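Local coordinates for protein cellulase (Uncultured bacterium, PDB 6XSO) that hydrolyses internal beta-1,4 linkages of cellulose and probably of related plant polysaccharides such as xylan, as a broad-specificity GH5_4 endoglucanase, at residues 152-155 and 156-159; 197-200 and 201-205; 292-295 and 296-300. One frame throughout, in Å; residues are numbered along the deposited sequence.

Contact 1: residues 152-155 and 156-159; sequences YLWR and QIAE
Y152 meets Q156, its ring lying under the side-chain amide. Q156 NE2 sits 3.3 Å above the ring plane, over the centre, and amide and ring planes differ by 26°, a moderate tilt. Y152 CG anti to the backbone N (chi1 177°) swings the ring to the side where Q156 lies. Y152 O receives the backbone N of Q156 at 3.0 Å and, weakly, Q156 NE2 at 3.2 Å; Q156 OE1 accepts V95 N and NE2 donates to G93 O. A serine here would probably leave one face of the Q156 amide without its aromatic partner, though V95 and G93 would still hold its ends. L153 touches I157 through CD1 of each, 3.9 Å apart. W154 takes I157 CD1 over its six-membered ring, 3.9 Å from the centroid and 11° off the normal, a CH-pi contact, while W154 CZ3 lies 3.5 Å from I157 CG2. R155 O accepts E159 N at 2.9 Å. The i to i+4 bonds and the i to i+3 W154-I157 pair are ordinary for an alpha helix; W154, whose ring meets F170 of strand 168-171 and F213 of helix 196-219 and whose NE1 bonds to S172 O, places this one in the outer layer of a TIM barrel.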
# COMPACT_ATOMS: atom_id res chain seq x y z
N TYR A 152 10.25 14.60 8.62
CA TYR A 152 11.49 14.03 9.15
C TYR A 152 11.50 12.51 9.02
O TYR A 152 12.54 11.91 8.69
CB TYR A 152 11.68 14.47 10.61
CG TYR A 152 12.88 13.92 11.36
CD1 TYR A 152 12.78 13.62 12.70
CD2 TYR A 152 14.10 13.72 10.73
CE1 TYR A 152 13.85 13.14 13.41
CE2 TYR A 152 15.20 13.23 11.44
CZ TYR A 152 15.05 12.93 12.77
OH TYR A 152 16.15 12.46 13.50
N LEU A 153 10.36 11.87 9.29
CA LEU A 153 10.27 10.42 9.09
C LEU A 153 10.59 10.03 7.65
O LEU A 153 11.38 9.11 7.42
CB LEU A 153 8.89 9.93 9.51
CG LEU A 153 8.56 8.46 9.26
CD1 LEU A 153 9.56 7.58 9.95
CD2 LEU A 153 7.14 8.16 9.73
N TRP A 154 9.99 10.73 6.68
CA TRP A 154 10.26 10.39 5.28
C TRP A 154 11.68 10.73 4.87
O TRP A 154 12.27 10.00 4.06
CB TRP A 154 9.20 10.96 4.34
CG TRP A 154 8.12 9.97 4.17
CD1 TRP A 154 6.83 10.07 4.57
CD2 TRP A 154 8.27 8.67 3.57
NE1 TRP A 154 6.15 8.92 4.25
CE2 TRP A 154 7.02 8.04 3.65
CE3 TRP A 154 9.36 7.98 3.01
CZ2 TRP A 154 6.81 6.76 3.16
CZ3 TRP A 154 9.14 6.71 2.51
CH2 TRP A 154 7.88 6.11 2.61
N ARG A 155 12.27 11.80 5.41
CA ARG A 155 13.68 12.05 5.11
C ARG A 155 14.53 10.87 5.58
O ARG A 155 15.46 10.45 4.89
CB ARG A 155 14.17 13.35 5.74
CG ARG A 155 13.65 14.60 5.02
CD ARG A 155 14.41 15.88 5.39
NE ARG A 155 14.52 16.10 6.83
CZ ARG A 155 13.59 16.69 7.57
NH1 ARG A 155 12.49 17.15 7.00
NH2 ARG A 155 13.77 16.84 8.88
N GLN A 156 14.22 10.33 6.76
CA GLN A 156 15.01 9.22 7.29
C GLN A 156 14.86 7.97 6.43
O GLN A 156 15.85 7.29 6.12
CB GLN A 156 14.58 8.89 8.72
CG GLN A 156 14.91 9.94 9.76
CD GLN A 156 14.28 9.60 11.09
OE1 GLN A 156 14.75 8.72 11.80
NE2 GLN A 156 13.19 10.31 11.42
N ILE A 157 13.62 7.62 6.09
CA ILE A 157 13.40 6.45 5.24
C ILE A 157 14.09 6.66 3.90
O ILE A 157 14.77 5.77 3.38
CB ILE A 157 11.90 6.16 5.06
CG1 ILE A 157 11.22 5.87 6.40
CG2 ILE A 157 11.71 4.96 4.13
CD1 ILE A 157 9.71 5.95 6.37
N ALA A 158 13.87 7.83 3.29
CA ALA A 158 14.46 8.11 1.99
C ALA A 158 15.98 8.02 2.02
O ALA A 158 16.60 7.45 1.11
CB ALA A 158 14.00 9.49 1.51
N GLU A 159 16.61 8.56 3.07
CA GLU A 159 18.07 8.46 3.18
C GLU A 159 18.51 7.01 3.28
O GLU A 159 19.51 6.61 2.66
CB GLU A 159 18.54 9.22 4.42
CG GLU A 159 18.46 10.72 4.30
CD GLU A 159 19.47 11.30 3.33
OE1 GLU A 159 20.33 10.54 2.85
OE2 GLU A 159 19.38 12.52 3.05

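Contact 2: residues 197-200 and 201-205; sequences TVAT and SAYNA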
# COMPACT_ATOMS: atom_id res chain seq x y z
N THR A 197 -17.18 21.08 6.65
CA THR A 197 -15.98 21.60 7.29
C THR A 197 -14.95 20.49 7.48
O THR A 197 -13.77 20.64 7.15
CB THR A 197 -16.35 22.21 8.65
OG1 THR A 197 -17.53 23.03 8.52
CG2 THR A 197 -15.19 23.05 9.21
N VAL A 198 -15.40 19.35 7.99
CA VAL A 198 -14.52 18.21 8.17
C VAL A 198 -14.03 17.67 6.84
O VAL A 198 -12.84 17.35 6.68
CB VAL A 198 -15.24 17.14 8.99
CG1 VAL A 198 -14.43 15.86 9.00
CG2 VAL A 198 -15.47 17.63 10.41
N ALA A 199 -14.92 17.55 5.85
CA ALA A 199 -14.51 17.00 4.56
C ALA A 199 -13.45 17.87 3.90
O ALA A 199 -12.43 17.36 3.41
CB ALA A 199 -15.72 16.85 3.63
N THR A 200 -13.68 19.18 3.87
CA THR A 200 -12.73 20.10 3.25
C THR A 200 -11.39 20.05 3.97
O THR A 200 -10.33 20.08 3.32
CB THR A 200 -13.33 21.51 3.25
OG1 THR A 200 -14.51 21.53 2.43
CG2 THR A 200 -12.33 22.52 2.73
N SER A 201 -11.42 19.97 5.30
CA SER A 201 -10.19 19.86 6.08
C SER A 201 -9.45 18.58 5.73
O SER A 201 -8.21 18.58 5.61
CB SER A 201 -10.56 19.86 7.57
OG SER A 201 -9.41 19.89 8.40
N ALA A 202 -10.20 17.50 5.55
CA ALA A 202 -9.61 16.19 5.32
C ALA A 202 -8.86 16.13 4.00
O ALA A 202 -7.73 15.64 3.95
CB ALA A 202 -10.71 15.15 5.37
N TYR A 203 -9.46 16.66 2.93
CA TYR A 203 -8.77 16.62 1.64
C TYR A 203 -7.60 17.59 1.61
O TYR A 203 -6.57 17.29 1.00
CB TYR A 203 -9.76 16.81 0.49
CG TYR A 203 -10.82 15.72 0.49
CD1 TYR A 203 -10.48 14.38 0.41
CD2 TYR A 203 -12.15 16.03 0.58
CE1 TYR A 203 -11.44 13.39 0.43
CE2 TYR A 203 -13.12 15.04 0.60
CZ TYR A 203 -12.76 13.71 0.53
OH TYR A 203 -13.70 12.71 0.57
N ASN A 204 -7.70 18.74 2.29
CA ASN A 204 -6.53 19.59 2.42
C ASN A 204 -5.39 18.86 3.13
O ASN A 204 -4.21 19.01 2.76
CB ASN A 204 -6.88 20.85 3.22
CG ASN A 204 -7.64 21.88 2.40
OD1 ASN A 204 -7.87 21.72 1.19
ND2 ASN A 204 -8.06 22.96 3.06
N ALA A 205 -5.72 18.08 4.17
CA ALA A 205 -4.70 17.33 4.91
C ALA A 205 -4.08 16.22 4.06
O ALA A 205 -2.86 16.05 4.04
CB ALA A 205 -5.29 16.75 6.19
O HOH W 1 -10.39 20.73 0.47
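A chi1 of -59° sets CG of Y203 beside its own backbone N and opposite the carbonyl carbon, which brings the ring back along the helix to A199. N204 takes the same kind of turn (chi1 -77°), carrying its amide alongside T200 O. Y203 N bonds to A199 O at 3.1 Å with an N-H...O angle of 163°; this i to i+4 bond fixes the backbone of Y203 relative to A199 O, and chi1 then sets the ring beside the same oxygen, with Y203 CD2 3.1 Å from A199 O. Y203 CE2 passes A199 CB more loosely, at 4.4 Å. T200 O takes N204 N at 3.1 Å, and a water donates both to T200 O at 2.9 Å and to N204 OD1 at 2.8 Å, bridging the carbonyl to the amide of the residue that already bonds it. The other end of that amide, ND2, is engaged by E140 OE1, and S201 OG is bonded to E140 N, at the start of helix 140-161. On the buried side, Y203 OH bonds to A186 N, and its ring touches D249 and P250 of helix 249-252. The chemistry is therefore divided: an apolar strip of A199 and Y203 faces the protein with its phenol oxygen satisfied, whereas T200 and N204 give a hydrated edge where water joins the backbone to a side-chain amide whose rotation E140 and the water together probably fix.

Contact 3: residues 292-295 and 296-300; sequences GLNT and YFVSK
N294 O is gripped by two donors from S299: the hydroxyl OG at 2.8 Å and the backbone N at 2.9 Å. The amide comes in the carbonyl plane, on a lone pair, whereas the hydroxyl is tilted from that plane. S299 OG can reach back because chi1 is 74°, placing it between the backbone N and the carbonyl carbon of its own residue. One step earlier, L293 O is also shared, by F297 N at 3.0 Å and V298 N at 3.1 Å. The second of these is the straighter, with an N-H...O angle of 165° against 143° for F297, evidence that the spacing widens from i+4 to i+5, as in a pi-type turn. Beside it N294 OD1 lies 3.5 Å from V298 CB, the two side chains crossing at about a right angle. On the other flank T295 and Y296 run side by side, and T295 CG2 stands 4.0 Å from the centroid of the Y296 ring, over its face, in a CH-pi contact. G292 O lies instead at the edge of that ring, near its plane, and accepts Y296 N. Beyond the turn K300 folds back, NZ donating to Y296 O at 3.1 Å. L293 and F297 are buried, touching V304 of strand 304-309 and, respectively, V268 and V266 of strand 264-270. This is a pi-type turn near the C-terminal part of the helix of a beta-alpha-beta unit (strand 264-270, helix 279-298, strand 304-309) of the TIM barrel.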
# COMPACT_ATOMS: atom_id res chain seq x y z
N GLY A 292 -13.83 4.30 -12.56
CA GLY A 292 -13.53 5.48 -11.77
C GLY A 292 -12.05 5.76 -11.69
O GLY A 292 -11.61 6.91 -11.81
N LEU A 293 -11.26 4.71 -11.51
CA LEU A 293 -9.81 4.86 -11.49
C LEU A 293 -9.30 5.35 -12.84
O LEU A 293 -8.37 6.17 -12.90
CB LEU A 293 -9.14 3.54 -11.10
CG LEU A 293 -9.60 2.97 -9.75
CD1 LEU A 293 -8.93 1.64 -9.45
CD2 LEU A 293 -9.34 3.96 -8.61
N ASN A 294 -9.92 4.88 -13.93
CA ASN A 294 -9.53 5.37 -15.25
C ASN A 294 -9.92 6.83 -15.42
O ASN A 294 -9.12 7.65 -15.90
CB ASN A 294 -10.16 4.50 -16.34
CG ASN A 294 -9.63 4.82 -17.71
OD1 ASN A 294 -8.44 4.99 -17.92
ND2 ASN A 294 -10.53 4.95 -18.66
N THR A 295 -11.14 7.19 -15.03
CA THR A 295 -11.61 8.57 -15.21
C THR A 295 -10.70 9.57 -14.52
O THR A 295 -10.29 10.57 -15.12
CB THR A 295 -13.04 8.69 -14.68
OG1 THR A 295 -13.93 7.97 -15.54
CG2 THR A 295 -13.50 10.15 -14.64
N TYR A 296 -10.37 9.33 -13.25
CA TYR A 296 -9.66 10.35 -12.48
C TYR A 296 -8.15 10.27 -12.61
O TYR A 296 -7.47 11.30 -12.44
CB TYR A 296 -10.10 10.29 -11.01
CG TYR A 296 -11.52 10.74 -10.87
CD1 TYR A 296 -11.84 12.09 -10.84
CD2 TYR A 296 -12.57 9.82 -10.84
CE1 TYR A 296 -13.16 12.52 -10.75
CE2 TYR A 296 -13.90 10.25 -10.76
CZ TYR A 296 -14.18 11.59 -10.71
OH TYR A 296 -15.50 12.03 -10.63
N PHE A 297 -7.60 9.09 -12.91
CA PHE A 297 -6.14 8.92 -12.92
C PHE A 297 -5.59 8.35 -14.22
O PHE A 297 -4.85 9.06 -14.92
CB PHE A 297 -5.70 8.10 -11.68
CG PHE A 297 -6.18 8.69 -10.38
CD1 PHE A 297 -5.75 9.93 -9.95
CD2 PHE A 297 -7.12 8.02 -9.60
CE1 PHE A 297 -6.24 10.49 -8.77
CE2 PHE A 297 -7.59 8.58 -8.42
CZ PHE A 297 -7.15 9.80 -8.01
N VAL A 298 -5.92 7.11 -14.57
CA VAL A 298 -5.21 6.43 -15.65
C VAL A 298 -5.36 7.18 -16.97
O VAL A 298 -4.38 7.34 -17.72
CB VAL A 298 -5.65 4.95 -15.77
CG1 VAL A 298 -4.83 4.27 -16.86
CG2 VAL A 298 -5.48 4.22 -14.43
N SER A 299 -6.57 7.66 -17.27
CA SER A 299 -6.82 8.39 -18.51
C SER A 299 -6.06 9.70 -18.57
O SER A 299 -5.90 10.26 -19.66
CB SER A 299 -8.32 8.64 -18.69
OG SER A 299 -8.78 9.66 -17.82
N LYS A 300 -5.61 10.21 -17.43
CA LYS A 300 -4.81 11.43 -17.36
C LYS A 300 -3.31 11.15 -17.29
O LYS A 300 -2.53 12.08 -17.08
CB LYS A 300 -5.21 12.27 -16.15
CG LYS A 300 -6.69 12.59 -16.05
CD LYS A 300 -6.93 13.46 -14.81
CE LYS A 300 -8.41 13.65 -14.50
NZ LYS A 300 -8.62 14.09 -13.07

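In the fold
The three contacts follow in series along the chain, on helices 140-161, 196-219 and 279-298, all outside the eight-stranded parallel barrel of this GH5 domain. None touches another: centres of contacts 1 and 2 are about 26 Å apart, of 1 and 3 about 30 Å, and of 2 and 3 about 22 Å. Contacts 1 and 2 are linked through their helices, since W154 and R155 touch A216 of helix 196-219 while S201 and N204 bond to E140. Helix 249-252 bridges contacts 2 and 3, touched by Y203, Y296 and F297. They are thus separate points on the helical layer packed outside the barrel strands, none tied by this evidence to a substrate site.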